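Long-range contacts in putatuve endo-xylanase (Clostridium stercorarium, PDB 1O8P), which probably binds xylan and cellulose chains through a family 6 carbohydrate-binding module, a beta-sandwich that serves a xylan-degrading enzyme: residues 32-37 and 63-68; 94-99 and 130-135. All blocks are in the same frame, centred on the assembly; numbering follows the deposited sequence.

Overall arrangement
Both contacts are built on the larger sheet of the beta-sandwich and meet at two neighbouring antiparallel strands, 62-69 and 128-135. Interaction 1 comes first along the chain and is complete before interaction 2 begins; their centres are about 10 Å apart. In interaction 1 the short strand 36-38, together with the loop leading from the calcium site, pairs with one side of strand 62-69. On the other side of that strand, Tyr-65 and Thr-63 share backbone hydrogen bonds with Ile-131 and Leu-133. Interaction 2 adds the loop between strands 87-93 and 100-106. The sheet thus lies between the loop that carries the calcium ligand Glu-32 and this hairpin loop, all within one carbohydrate-binding module.

Interaction 1 (32-37 and 63-68); sequences EDYDSS and TTYKNI. With CA (calcium ion), chain B.
A classic beta bulge joins the two segments where Asp-35 and Ser-36 both face Thr-64, at the antiparallel pairing of strand 36-38 with strand 62-69 in the sandwich. Asp-35 N gives a hydrogen bond to Thr-64 O (2.8 Å), and Thr-64 N returns one to Ser-36 O (3.0 Å). The register then continues into Ser-37 and Thr-63, a non-hydrogen-bonded pair.

Asp-35 carries the pairing past the end of the short strand with its side chain. CG lies beside its own backbone N (chi1 -61°), and OD2 accepts Lys-66 N at 2.9 Å in a nearly straight bond (166°), on the anti side of the carboxylate and 33° out of its plane. Arg-23 forms a salt bridge with the same oxygen, so OD2 has two partners, and the guanidinium probably offsets its charge.

Upstream, Glu-32 holds the calcium ion through both carboxylate oxygens, OE1 at 2.6 Å and OE2 at 2.9 Å; Gln-30, Ser-52 and Asp-142 also bind it. An inverse gamma turn centred on Asp-33 leads from there to Tyr-34. The Tyr-65 ring packs against the chain here, CD2 near Asp-33 O, its hydroxyl hydrogen-bonded to Ala-31 O and Thr-63 OG1. Tyr-34 CB sits over one face of that ring in a CH-pi contact, 4.1 Å from the centroid and 3.7 Å from CE2.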
ATOM      1  N   GLU A  32       4.675   3.905  -5.548  1.00 17.43           N
ATOM      2  CA  GLU A  32       5.578   5.047  -5.720  1.00 18.38           C
ATOM      3  C   GLU A  32       4.820   6.393  -5.904  1.00 18.92           C
ATOM      4  O   GLU A  32       5.430   7.446  -5.856  1.00 18.76           O
ATOM      5  CB  GLU A  32       6.594   4.815  -6.871  1.00 18.86           C
ATOM      6  CG  GLU A  32       6.019   4.801  -8.284  1.00 18.72           C
ATOM      7  CD  GLU A  32       5.447   3.450  -8.674  1.00 19.97           C
ATOM      8  OE1 GLU A  32       5.074   2.653  -7.781  1.00 22.45           O
ATOM      9  OE2 GLU A  32       5.338   3.173  -9.884  1.00 21.18           O
ATOM     10  N   ASP A  33       3.500   6.359  -6.092  1.00 19.37           N
ATOM     11  CA  ASP A  33       2.760   7.625  -6.267  1.00 20.17           C
ATOM     12  C   ASP A  33       2.182   8.135  -4.937  1.00 19.47           C
ATOM     13  O   ASP A  33       0.995   8.439  -4.847  1.00 19.85           O
ATOM     14  CB  ASP A  33       1.632   7.462  -7.279  1.00 19.81           C
ATOM     15  CG  ASP A  33       2.124   7.185  -8.693  1.00 21.80           C
ATOM     16  OD1 ASP A  33       3.286   7.442  -9.052  1.00 24.24           O
ATOM     17  OD2 ASP A  33       1.358   6.714  -9.552  1.00 25.07           O
ATOM     18  N   TYR A  34       3.017   8.191  -3.907  1.00 19.59           N
ATOM     19  CA  TYR A  34       2.601   8.703  -2.623  1.00 20.41           C
ATOM     20  C   TYR A  34       2.701  10.238  -2.598  1.00 21.36           C
ATOM     21  O   TYR A  34       3.544  10.841  -3.286  1.00 22.11           O
ATOM     22  CB  TYR A  34       3.424   8.068  -1.488  1.00 20.24           C
ATOM     23  CG  TYR A  34       4.921   8.222  -1.652  1.00 20.27           C
ATOM     24  CD1 TYR A  34       5.567   9.387  -1.252  1.00 19.14           C
ATOM     25  CD2 TYR A  34       5.687   7.200  -2.202  1.00 20.39           C
ATOM     26  CE1 TYR A  34       6.938   9.528  -1.395  1.00 19.02           C
ATOM     27  CE2 TYR A  34       7.072   7.324  -2.359  1.00 19.59           C
ATOM     28  CZ  TYR A  34       7.689   8.488  -1.947  1.00 22.72           C
ATOM     29  OH  TYR A  34       9.059   8.622  -2.103  1.00 22.38           O
ATOM     30  N   ASP A  35       1.821  10.861  -1.820  1.00 21.52           N
ATOM     31  CA  ASP A  35       1.782  12.311  -1.718  1.00 21.31           C
ATOM     32  C   ASP A  35       2.654  12.766  -0.579  1.00 22.39           C
ATOM     33  O   ASP A  35       3.073  13.891  -0.545  1.00 21.65           O
ATOM     34  CB  ASP A  35       0.356  12.750  -1.483  1.00 20.35           C
ATOM     35  CG  ASP A  35      -0.537  12.354  -2.617  1.00 21.50           C
ATOM     36  OD1 ASP A  35      -0.465  13.041  -3.647  1.00 22.24           O
ATOM     37  OD2 ASP A  35      -1.302  11.357  -2.603  1.00 17.82           O
ATOM     38  N   SER A  36       2.949  11.847   0.336  1.00 23.13           N
ATOM     39  CA  SER A  36       3.644  12.141   1.575  1.00 25.29           C
ATOM     40  C   SER A  36       4.265  10.827   2.113  1.00 25.31           C
ATOM     41  O   SER A  36       3.807   9.733   1.787  1.00 25.36           O
ATOM     42  CB  SER A  36       2.613  12.677   2.557  1.00 25.48           C
ATOM     43  OG  SER A  36       3.142  12.682   3.853  1.00 32.66           O
ATOM     44  N   SER A  37       5.339  10.914   2.877  1.00 25.76           N
ATOM     45  CA  SER A  37       5.952   9.686   3.414  1.00 26.21           C
ATOM     46  C   SER A  37       6.746   9.974   4.679  1.00 26.97           C
ATOM     47  O   SER A  37       7.161  11.131   4.910  1.00 27.52           O
ATOM     48  CB  SER A  37       6.812   8.972   2.386  1.00 25.50           C
ATOM     49  OG  SER A  37       8.000   9.682   2.135  1.00 26.40           O
ATOM     50  N   THR A  63       3.584   5.504   3.970  1.00 17.81           N
ATOM     51  CA  THR A  63       3.312   6.281   2.774  1.00 17.77           C
ATOM     52  C   THR A  63       1.861   6.655   2.799  1.00 17.12           C
ATOM     53  O   THR A  63       1.015   5.889   3.266  1.00 16.41           O
ATOM     54  CB  THR A  63       3.702   5.543   1.467  1.00 17.39           C
ATOM     55  OG1 THR A  63       3.497   4.153   1.631  1.00 17.67           O
ATOM     56  CG2 THR A  63       5.177   5.615   1.201  1.00 17.52           C
ATOM     57  N   THR A  64       1.579   7.855   2.308  1.00 16.99           N
ATOM     58  CA  THR A  64       0.253   8.390   2.335  1.00 17.33           C
ATOM     59  C   THR A  64      -0.173   8.672   0.915  1.00 17.24           C
ATOM     60  O   THR A  64       0.594   9.252   0.145  1.00 18.76           O
ATOM     61  CB  THR A  64       0.247   9.687   3.143  1.00 18.59           C
ATOM     62  OG1 THR A  64       0.539   9.396   4.512  1.00 19.64           O
ATOM     63  CG2 THR A  64      -1.171  10.384   3.143  1.00 16.45           C
ATOM     64  N   TYR A  65      -1.411   8.294   0.613  1.00 16.84           N
ATOM     65  CA  TYR A  65      -2.039   8.412  -0.696  1.00 17.17           C
ATOM     66  C   TYR A  65      -3.358   9.113  -0.494  1.00 17.85           C
ATOM     67  O   TYR A  65      -4.339   8.526  -0.023  1.00 16.95           O
ATOM     68  CB  TYR A  65      -2.260   7.006  -1.320  1.00 16.98           C
ATOM     69  CG  TYR A  65      -0.982   6.226  -1.349  1.00 15.27           C
ATOM     70  CD1 TYR A  65      -0.525   5.549  -0.201  1.00 15.17           C
ATOM     71  CD2 TYR A  65      -0.204   6.179  -2.504  1.00 16.13           C
ATOM     72  CE1 TYR A  65       0.653   4.844  -0.219  1.00 16.15           C
ATOM     73  CE2 TYR A  65       0.987   5.471  -2.527  1.00 13.42           C
ATOM     74  CZ  TYR A  65       1.409   4.807  -1.376  1.00 15.19           C
ATOM     75  OH  TYR A  65       2.605   4.130  -1.364  1.00 13.77           O
ATOM     76  N   LYS A  66      -3.378  10.385  -0.878  1.00 18.95           N
ATOM     77  CA  LYS A  66      -4.515  11.256  -0.652  1.00 19.71           C
ATOM     78  C   LYS A  66      -5.576  11.078  -1.702  1.00 19.14           C
ATOM     79  O   LYS A  66      -5.293  10.647  -2.795  1.00 20.13           O
ATOM     80  CB  LYS A  66      -4.027  12.717  -0.628  1.00 20.14           C
ATOM     81  CG  LYS A  66      -3.234  13.074   0.616  1.00 23.93           C
ATOM     82  CD  LYS A  66      -2.900  14.566   0.615  1.00 31.58           C
ATOM     83  CE  LYS A  66      -3.628  15.310   1.751  1.00 38.47           C
ATOM     84  NZ  LYS A  66      -5.148  15.445   1.578  1.00 41.73           N
ATOM     85  N   ASN A  67      -6.821  11.379  -1.364  1.00 19.69           N
ATOM     86  CA  ASN A  67      -7.884  11.454  -2.367  1.00 19.84           C
ATOM     87  C   ASN A  67      -8.134  10.138  -3.103  1.00 19.29           C
ATOM     88  O   ASN A  67      -8.287  10.127  -4.319  1.00 19.17           O
ATOM     89  CB  ASN A  67      -7.625  12.627  -3.353  1.00 19.97           C
ATOM     90  CG  ASN A  67      -7.462  13.970  -2.616  1.00 25.27           C
ATOM     91  OD1 ASN A  67      -6.449  14.694  -2.763  1.00 30.35           O
ATOM     92  ND2 ASN A  67      -8.434  14.278  -1.789  1.00 22.70           N
ATOM     93  N   ILE A  68      -8.204   9.029  -2.366  1.00 17.99           N
ATOM     94  CA  ILE A  68      -8.672   7.781  -3.000  1.00 17.22           C
ATOM     95  C   ILE A  68     -10.217   7.715  -2.970  1.00 17.04           C
ATOM     96  O   ILE A  68     -10.840   7.869  -1.917  1.00 16.02           O
ATOM     97  CB  ILE A  68      -8.030   6.541  -2.338  1.00 16.56           C
ATOM     98  CG1 ILE A  68      -6.503   6.672  -2.226  1.00 14.12           C
ATOM     99  CG2 ILE A  68      -8.464   5.253  -3.009  1.00 17.20           C
ATOM    100  CD1 ILE A  68      -5.785   7.202  -3.475  1.00 16.13           C
TER
HETATM  101 CA    CA B1149       4.652   0.480  -9.113  1.00 28.93          CA
HETATM  102  O   HOH W   1       5.188   0.976 -11.458  1.00 23.47           O

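Interaction 2 (94-99 and 130-135)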
ATOM      1  N   GLY A  94      -6.168   8.580   6.928  1.00 26.20           N
ATOM      2  CA  GLY A  94      -5.806   9.929   7.356  1.00 27.07           C
ATOM      3  C   GLY A  94      -4.347  10.057   7.730  1.00 27.59           C
ATOM      4  O   GLY A  94      -3.639  10.831   7.115  1.00 28.21           O
ATOM      5  N   SER A  95      -3.893   9.269   8.694  1.00 27.44           N
ATOM      6  CA  SER A  95      -2.520   9.332   9.143  1.00 29.08           C
ATOM      7  C   SER A  95      -2.111   7.984   9.697  1.00 28.61           C
ATOM      8  O   SER A  95      -2.945   7.093   9.820  1.00 28.71           O
ATOM      9  CB  SER A  95      -2.366  10.433  10.220  1.00 30.11           C
ATOM     10  OG  SER A  95      -2.917  10.006  11.463  1.00 33.19           O
ATOM     11  N   PRO A  96      -0.827   7.816  10.023  1.00 28.85           N
ATOM     12  CA  PRO A  96      -0.350   6.608  10.704  1.00 28.97           C
ATOM     13  C   PRO A  96      -1.068   6.258  12.049  1.00 29.31           C
ATOM     14  O   PRO A  96      -1.003   5.111  12.519  1.00 29.35           O
ATOM     15  CB  PRO A  96       1.125   6.919  10.952  1.00 28.69           C
ATOM     16  CG  PRO A  96       1.463   7.864   9.931  1.00 28.73           C
ATOM     17  CD  PRO A  96       0.283   8.747   9.720  1.00 29.10           C
ATOM     18  N   SER A  97      -1.732   7.240  12.646  1.00 29.29           N
ATOM     19  CA  SER A  97      -2.464   7.022  13.885  1.00 29.54           C
ATOM     20  C   SER A  97      -3.985   6.991  13.650  1.00 28.61           C
ATOM     21  O   SER A  97      -4.741   6.837  14.595  1.00 29.05           O
ATOM     22  CB  SER A  97      -2.090   8.105  14.922  1.00 29.81           C
ATOM     23  OG  SER A  97      -0.685   8.066  15.215  1.00 30.04           O
ATOM     24  N   GLY A  98      -4.423   7.134  12.399  1.00 26.69           N
ATOM     25  CA  GLY A  98      -5.845   7.101  12.068  1.00 24.91           C
ATOM     26  C   GLY A  98      -6.418   5.694  12.171  1.00 23.05           C
ATOM     27  O   GLY A  98      -5.724   4.753  12.486  1.00 21.34           O
ATOM     28  N   THR A  99      -7.708   5.571  11.899  1.00 22.87           N
ATOM     29  CA  THR A  99      -8.406   4.294  11.948  1.00 22.39           C
ATOM     30  C   THR A  99      -7.691   3.200  11.133  1.00 21.55           C
ATOM     31  O   THR A  99      -7.351   3.413   9.984  1.00 19.92           O
ATOM     32  CB  THR A  99      -9.830   4.516  11.428  1.00 22.75           C
ATOM     33  OG1 THR A  99     -10.474   5.495  12.256  1.00 23.77           O
ATOM     34  CG2 THR A  99     -10.691   3.255  11.595  1.00 21.74           C
ATOM     35  N   ASP A 130      -8.102   9.635   2.495  1.00 20.10           N
ATOM     36  CA  ASP A 130      -6.658   9.551   2.492  1.00 19.61           C
ATOM     37  C   ASP A 130      -6.212   8.245   3.086  1.00 19.07           C
ATOM     38  O   ASP A 130      -6.602   7.910   4.209  1.00 19.61           O
ATOM     39  CB  ASP A 130      -6.052  10.696   3.274  1.00 19.07           C
ATOM     40  CG  ASP A 130      -6.348  12.046   2.641  1.00 19.67           C
ATOM     41  OD1 ASP A 130      -6.823  12.160   1.471  1.00 22.50           O
ATOM     42  OD2 ASP A 130      -6.173  13.064   3.293  1.00 23.13           O
ATOM     43  N   ILE A 131      -5.391   7.511   2.332  1.00 18.89           N
ATOM     44  CA  ILE A 131      -4.930   6.177   2.758  1.00 18.17           C
ATOM     45  C   ILE A 131      -3.459   6.203   3.148  1.00 18.17           C
ATOM     46  O   ILE A 131      -2.603   6.745   2.434  1.00 15.98           O
ATOM     47  CB  ILE A 131      -5.174   5.073   1.664  1.00 18.42           C
ATOM     48  CG1 ILE A 131      -6.667   4.848   1.461  1.00 17.32           C
ATOM     49  CG2 ILE A 131      -4.561   3.688   2.105  1.00 17.33           C
ATOM     50  CD1 ILE A 131      -7.389   4.168   2.696  1.00 13.86           C
ATOM     51  N   VAL A 132      -3.186   5.584   4.284  1.00 17.89           N
ATOM     52  CA  VAL A 132      -1.828   5.439   4.789  1.00 17.87           C
ATOM     53  C   VAL A 132      -1.430   3.967   4.908  1.00 17.99           C
ATOM     54  O   VAL A 132      -2.148   3.184   5.498  1.00 17.97           O
ATOM     55  CB  VAL A 132      -1.693   6.176   6.169  1.00 18.35           C
ATOM     56  CG1 VAL A 132      -0.250   6.156   6.664  1.00 15.24           C
ATOM     57  CG2 VAL A 132      -2.238   7.617   6.016  1.00 17.66           C
ATOM     58  N   LEU A 133      -0.279   3.604   4.332  1.00 18.49           N
ATOM     59  CA  LEU A 133       0.345   2.278   4.543  1.00 17.51           C
ATOM     60  C   LEU A 133       1.467   2.423   5.598  1.00 18.23           C
ATOM     61  O   LEU A 133       2.351   3.252   5.437  1.00 18.25           O
ATOM     62  CB  LEU A 133       0.929   1.750   3.217  1.00 16.57           C
ATOM     63  CG  LEU A 133      -0.046   1.714   2.029  1.00 15.36           C
ATOM     64  CD1 LEU A 133       0.697   1.183   0.774  1.00 15.54           C
ATOM     65  CD2 LEU A 133      -1.288   0.824   2.376  1.00 10.79           C
ATOM     66  N   VAL A 134       1.392   1.646   6.676  1.00 17.67           N
ATOM     67  CA  VAL A 134       2.356   1.695   7.740  1.00 17.12           C
ATOM     68  C   VAL A 134       3.041   0.343   7.755  1.00 17.63           C
ATOM     69  O   VAL A 134       2.385  -0.692   7.798  1.00 17.73           O
ATOM     70  CB  VAL A 134       1.707   2.061   9.128  1.00 17.70           C
ATOM     71  CG1 VAL A 134       2.786   2.184  10.225  1.00 14.79           C
ATOM     72  CG2 VAL A 134       0.846   3.355   9.015  1.00 16.44           C
ATOM     73  N   PHE A 135       4.372   0.375   7.696  1.00 17.61           N
ATOM     74  CA  PHE A 135       5.202  -0.806   7.524  1.00 18.60           C
ATOM     75  C   PHE A 135       5.925  -1.232   8.824  1.00 18.58           C
ATOM     76  O   PHE A 135       6.402  -0.373   9.562  1.00 17.60           O
ATOM     77  CB  PHE A 135       6.239  -0.500   6.455  1.00 18.96           C
ATOM     78  CG  PHE A 135       5.644  -0.136   5.128  1.00 18.89           C
ATOM     79  CD1 PHE A 135       5.110  -1.113   4.302  1.00 21.88           C
ATOM     80  CD2 PHE A 135       5.618   1.175   4.715  1.00 19.06           C
ATOM     81  CE1 PHE A 135       4.558  -0.787   3.063  1.00 21.35           C
ATOM     82  CE2 PHE A 135       5.064   1.533   3.490  1.00 18.97           C
ATOM     83  CZ  PHE A 135       4.539   0.546   2.665  1.00 20.64           C
TER
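The loop 94-99, which links strands 87-93 and 100-106, folds over the valines of strand 128-135, so that Gly-94, Ser-95 and Pro-96 meet Asp-130, Val-132 and Val-134 in turn. At the start of the loop Gly-94 N donates to Asp-130 O at 2.8 Å. The bond is nearly straight at hydrogen (168°). It follows on from the backbone pairing of Arg-92 with Val-132, where strand 87-93 still runs antiparallel to its neighbour. At Gly-94, with its positive phi, the chain swings round, and from there to Pro-96 it heads almost the same way as the strand beneath.

Val-132 receives the loop with both methyls. CG2 touches Ser-95 N at 3.6 Å, whereas CG1, set anti to the backbone N (chi1 -175°), reaches Pro-96 N and lies 4.0 Å from Pro-96 CD. One step along the same face, Val-134 CG2 meets Pro-96 CA at 3.9 Å and also touches CB, so the ring bridges two valines.

Within the loop, Ser-95 to Gly-98 form a type I beta turn, with Gly-98 N bonded to Ser-95 O at 3.0 Å. An ST turn overlaps it: Ser-95 OG accepts Ser-97 N at 3.2 Å. Ile-131, Leu-133 and Phe-135 point to the opposite face of the sheet, toward strand 140-147 across the beta-sandwich, and the first two touch Phe-144.

Of the Asp-130 side chain, CB comes near Gly-94 CA, at 4.2 Å; the carboxylate turns to strand 62-69, where OD1 accepts Asn-67 N and OD2 forms a salt bridge with Lys-66 NZ.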